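Local coordinates for HpcH/HpaI aldolase (Desulfitobacterium hafniense, PDB 3QZ6), which belongs to the HpcH/HpaI aldolase family and is built as a single TIM-type (beta/alpha)8 barrel that pairs with a second copy of itself, at residues K199-A204 with M222-E227; A203-R206 with V210-F213. All blocks are in the same frame, centred on the assembly; numbering follows the deposited sequence.

Overall arrangement
Interactions 1 and 2 illustrate how an outer helix of a TIM barrel is tied to what follows it in the chain. Both start from helix 191-207, and their centres lie about 7 Å apart. Interaction 1, the buried one, reaches helix 223-227 through two aromatic side chains and the methyl of Ala225, which the tyrosine hydroxyl approaches. Interaction 2, partly buried and with the exposed Asp205 at one side, joins the helix end to strand 210-215 and adds a salt bridge to its apolar part. Where they meet, Tyr201 OH lies 2.6 Å from Gly212 O, a probable hydrogen bond, and the Tyr201 ring packs on Lys211. Apolar contact dominates where the touching residues are mostly buried, and charge appears where one of them is exposed.

Interaction 1. Residues K199-A204 with M222-E227; sequences KVYRAA and MGWAVE
Tyr201 reaches from helix 191-207 to the short helix 223-227, meeting Trp224 and Ala225 at its far end. One residue before it, Val200 is also buried but packs on Val171 and Phe173 of strand 170-173. Tyr201 itself points its side chain across, with CG anti to the carbonyl carbon (chi1 -85°), and this direction carries the phenol over a backbone separation of 9.7 Å between Tyr201 CA and Ala225 CA. Its CE2 corner meets the far end of the indole, 3.7 Å from Trp224 CZ3 and 4.2 Å from Trp224 CH2. The six-membered rings are inclined at 31°, their centroids 5.8 Å apart, an oblique pairing in which CE2 of the tyrosine and CZ3 of the indole make the closest touch. Trp224 comes from the flank of its helix: CG anti to the backbone N (chi1 -174°) stretches the indole back toward the tyrosine. The indole also meets Tyr194 edge-to-face and makes a cation-pi contact with Arg228. Beyond the ring, Tyr201 OH approaches the methyl of Ala225, 4.0 Å from its CB. Further on, Ala203 and Ala204 pack against helix 159-163. The contact is essentially one of dispersion between rings and methyl; the polar atom that takes part, Tyr201 OH, finds its hydrogen-bond partner outside it, the carbonyl of Gly212 in the barrel wall.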
loop_
_atom_site.group_PDB
_atom_site.type_symbol
_atom_site.label_atom_id
_atom_site.label_comp_id
_atom_site.label_asym_id
_atom_site.label_seq_id
_atom_site.Cartn_x
_atom_site.Cartn_y
_atom_site.Cartn_z
ATOM N N LYS A 199 29.193 -0.903 19.318
ATOM C CA LYS A 199 29.656 -2.084 20.044
ATOM C C LYS A 199 29.274 -3.341 19.286
ATOM O O LYS A 199 30.067 -4.267 19.162
ATOM C CB LYS A 199 29.073 -2.142 21.455
ATOM C CG LYS A 199 29.754 -1.229 22.455
ATOM C CD LYS A 199 29.078 -1.301 23.817
ATOM C CE LYS A 199 29.720 -0.328 24.796
ATOM N NZ LYS A 199 28.962 -0.247 26.068
ATOM N N VAL A 200 28.052 -3.378 18.775
ATOM C CA VAL A 200 27.603 -4.560 18.058
ATOM C C VAL A 200 28.355 -4.726 16.739
ATOM O O VAL A 200 28.739 -5.834 16.367
ATOM C CB VAL A 200 26.081 -4.527 17.801
ATOM C CG1 VAL A 200 25.682 -5.675 16.856
ATOM C CG2 VAL A 200 25.337 -4.610 19.131
ATOM N N TYR A 201 28.571 -3.626 16.031
ATOM C CA TYR A 201 29.306 -3.693 14.769
ATOM C C TYR A 201 30.744 -4.215 14.970
ATOM O O TYR A 201 31.250 -5.011 14.176
ATOM C CB TYR A 201 29.314 -2.326 14.079
ATOM C CG TYR A 201 28.078 -2.044 13.233
ATOM C CD1 TYR A 201 26.985 -2.900 13.237
ATOM C CD2 TYR A 201 28.026 -0.925 12.417
ATOM C CE1 TYR A 201 25.861 -2.638 12.448
ATOM C CE2 TYR A 201 26.916 -0.648 11.636
ATOM C CZ TYR A 201 25.836 -1.504 11.656
ATOM O OH TYR A 201 24.751 -1.215 10.860
ATOM N N ARG A 202 31.400 -3.782 16.038
ATOM C CA ARG A 202 32.745 -4.294 16.321
ATOM C C ARG A 202 32.728 -5.804 16.551
ATOM O O ARG A 202 33.613 -6.518 16.081
ATOM C CB ARG A 202 33.361 -3.581 17.519
ATOM C CG ARG A 202 33.809 -2.167 17.212
ATOM C CD ARG A 202 34.418 -1.524 18.440
ATOM N NE ARG A 202 33.831 -0.217 18.686
ATOM C CZ ARG A 202 33.248 0.124 19.824
ATOM N NH1 ARG A 202 33.199 -0.747 20.814
ATOM N NH2 ARG A 202 32.723 1.333 19.973
ATOM N N ALA A 203 31.713 -6.295 17.259
ATOM C CA ALA A 203 31.589 -7.734 17.466
ATOM C C ALA A 203 31.292 -8.460 16.157
ATOM O O ALA A 203 31.821 -9.546 15.898
ATOM C CB ALA A 203 30.519 -8.045 18.515
ATOM N N ALA A 204 30.437 -7.869 15.327
ATOM C CA ALA A 204 30.139 -8.462 14.032
ATOM C C ALA A 204 31.428 -8.619 13.211
ATOM O O ALA A 204 31.657 -9.650 12.570
ATOM C CB ALA A 204 29.110 -7.609 13.277
HETATM N N MSE A 222 20.680 6.419 6.257
HETATM C CA MSE A 222 21.353 5.146 6.018
HETATM C C MSE A 222 22.853 5.350 5.755
HETATM O O MSE A 222 23.630 4.405 5.806
HETATM C CB MSE A 222 20.717 4.391 4.843
HETATM C CG MSE A 222 21.170 2.935 4.753
HETATM SE SE MSE A 222 20.273 1.767 6.065
HETATM C CE MSE A 222 18.510 2.031 5.288
ATOM N N GLY A 223 23.249 6.585 5.467
ATOM C CA GLY A 223 24.644 6.890 5.189
ATOM C C GLY A 223 25.560 6.405 6.297
ATOM O O GLY A 223 26.638 5.861 6.037
ATOM N N TRP A 224 25.116 6.588 7.538
ATOM C CA TRP A 224 25.881 6.180 8.708
ATOM C C TRP A 224 26.271 4.706 8.639
ATOM O O TRP A 224 27.410 4.341 8.929
ATOM C CB TRP A 224 25.077 6.442 9.985
ATOM C CG TRP A 224 25.847 6.187 11.251
ATOM C CD1 TRP A 224 26.593 7.089 11.955
ATOM C CD2 TRP A 224 25.947 4.944 11.963
ATOM N NE1 TRP A 224 27.144 6.485 13.058
ATOM C CE2 TRP A 224 26.762 5.171 13.084
ATOM C CE3 TRP A 224 25.420 3.666 11.757
ATOM C CZ2 TRP A 224 27.069 4.164 14.001
ATOM C CZ3 TRP A 224 25.729 2.665 12.668
ATOM C CH2 TRP A 224 26.544 2.921 13.773
ATOM N N ALA A 225 25.320 3.857 8.258
ATOM C CA ALA A 225 25.559 2.417 8.219
ATOM C C ALA A 225 26.420 2.041 7.021
ATOM O O ALA A 225 27.304 1.179 7.110
ATOM C CB ALA A 225 24.223 1.665 8.170
ATOM N N VAL A 226 26.151 2.683 5.892
ATOM C CA VAL A 226 26.894 2.399 4.669
ATOM C C VAL A 226 28.385 2.723 4.842
ATOM O O VAL A 226 29.251 1.943 4.432
ATOM C CB VAL A 226 26.287 3.147 3.465
ATOM C CG1 VAL A 226 27.224 3.099 2.261
ATOM C CG2 VAL A 226 24.908 2.548 3.115
ATOM N N GLU A 227 28.679 3.858 5.472
ATOM C CA GLU A 227 30.066 4.223 5.809
ATOM C C GLU A 227 30.771 3.114 6.585
ATOM O O GLU A 227 31.983 2.915 6.459
ATOM C CB GLU A 227 30.091 5.474 6.692
ATOM C CG GLU A 227 30.040 6.796 5.968
ATOM C CD GLU A 227 30.157 7.972 6.926
ATOM O OE1 GLU A 227 29.930 7.781 8.144
ATOM O OE2 GLU A 227 30.482 9.083 6.460
#

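Interaction 2. Residues A203-R206 with V210-F213; sequences AADR and VKGF
The backbones of helix and strand come nearest at Ala204 and Lys211, whose CA atoms are 6.6 Å apart, the helix lying on the outer side of the barrel wall. In the repeating beta-alpha unit of a TIM barrel, each outer helix leads through a loop into the next parallel strand, and here three residues separate the end of 203-206 from strand 210-215. Backbone hydrogen bonds hold that strand between its neighbours, with Val210 bonded to Asp169 and Val171 on one flank and Lys211 and Phe213 to Met232 on the other. Ala204 aims its methyl at the strand and rests on the first part of the lysine chain, 3.7 Å between Ala204 CB and Lys211 CG; the small side chain suits this close approach. Lys211 likewise points to the helix, but its chain turns at chi3 (-63°), bringing the ammonium round to the aspartate. The two side chains cross at about a right angle, the end of the lysine chain running close by the carboxylate, with Lys211 CE 3.3 Å from Asp205 OD1. Asp205 lies on the exposed side of the helix, and its CG, set beside the backbone N, swings the carboxylate over toward the lysine. Besides the aspartate, the backbone carbonyl of Arg228 accepts a hydrogen bond from Lys211 NZ, which probably helps to fix the ammonium. The salt bridge runs from Lys211 NZ to the syn lone pair of Asp205 OD1 at 2.7 Å, while Asp205 OD2 stays 3.4 Å from the same nitrogen.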
loop_
_atom_site.group_PDB
_atom_site.type_symbol
_atom_site.label_atom_id
_atom_site.label_comp_id
_atom_site.label_asym_id
_atom_site.label_seq_id
_atom_site.Cartn_x
_atom_site.Cartn_y
_atom_site.Cartn_z
ATOM N N ALA A 203 31.713 -6.295 17.259
ATOM C CA ALA A 203 31.589 -7.734 17.466
ATOM C C ALA A 203 31.292 -8.460 16.157
ATOM O O ALA A 203 31.821 -9.546 15.898
ATOM C CB ALA A 203 30.519 -8.045 18.515
ATOM N N ALA A 204 30.437 -7.869 15.327
ATOM C CA ALA A 204 30.139 -8.462 14.032
ATOM C C ALA A 204 31.428 -8.619 13.211
ATOM O O ALA A 204 31.657 -9.650 12.570
ATOM C CB ALA A 204 29.110 -7.609 13.277
ATOM N N ASP A 205 32.266 -7.588 13.231
ATOM C CA ASP A 205 33.549 -7.640 12.533
ATOM C C ASP A 205 34.422 -8.773 13.066
ATOM O O ASP A 205 34.993 -9.542 12.292
ATOM C CB ASP A 205 34.282 -6.295 12.635
ATOM C CG ASP A 205 33.573 -5.188 11.865
ATOM O OD1 ASP A 205 32.806 -5.523 10.938
ATOM O OD2 ASP A 205 33.777 -3.993 12.179
ATOM N N ARG A 206 34.515 -8.882 14.387
ATOM C CA ARG A 206 35.299 -9.953 15.010
ATOM C C ARG A 206 34.802 -11.347 14.635
ATOM O O ARG A 206 35.600 -12.272 14.469
ATOM C CB ARG A 206 35.307 -9.807 16.530
ATOM C CG ARG A 206 36.152 -8.648 17.046
ATOM C CD ARG A 206 36.340 -8.744 18.556
ATOM N NE ARG A 206 35.096 -8.524 19.291
ATOM C CZ ARG A 206 34.689 -7.336 19.725
ATOM N NH1 ARG A 206 35.426 -6.255 19.495
ATOM N NH2 ARG A 206 33.549 -7.225 20.393
ATOM N N VAL A 210 27.611 -10.364 8.890
ATOM C CA VAL A 210 27.182 -9.216 8.102
ATOM C C VAL A 210 26.499 -8.166 8.979
ATOM O O VAL A 210 25.731 -8.489 9.882
ATOM C CB VAL A 210 26.247 -9.638 6.944
ATOM C CG1 VAL A 210 25.596 -8.421 6.300
ATOM C CG2 VAL A 210 27.009 -10.444 5.911
ATOM N N LYS A 211 26.785 -6.904 8.703
ATOM C CA LYS A 211 26.200 -5.811 9.457
ATOM C C LYS A 211 24.947 -5.275 8.757
ATOM O O LYS A 211 24.950 -5.054 7.548
ATOM C CB LYS A 211 27.248 -4.710 9.663
ATOM C CG LYS A 211 28.345 -5.128 10.652
ATOM C CD LYS A 211 29.506 -4.141 10.714
ATOM C CE LYS A 211 30.235 -4.054 9.382
ATOM N NZ LYS A 211 31.628 -3.547 9.574
ATOM N N GLY A 212 23.871 -5.103 9.519
ATOM C CA GLY A 212 22.624 -4.590 8.974
ATOM C C GLY A 212 22.244 -3.321 9.707
ATOM O O GLY A 212 22.813 -3.015 10.754
ATOM N N PHE A 213 21.311 -2.557 9.151
ATOM C CA PHE A 213 20.846 -1.348 9.822
ATOM C C PHE A 213 19.431 -1.010 9.387
ATOM O O PHE A 213 19.105 -1.085 8.206
ATOM C CB PHE A 213 21.764 -0.171 9.509
ATOM C CG PHE A 213 21.531 1.032 10.390
ATOM C CD1 PHE A 213 22.145 1.125 11.629
ATOM C CD2 PHE A 213 20.711 2.070 9.973
ATOM C CE1 PHE A 213 21.942 2.234 12.448
ATOM C CE2 PHE A 213 20.500 3.184 10.786
ATOM C CZ PHE A 213 21.124 3.265 12.025
#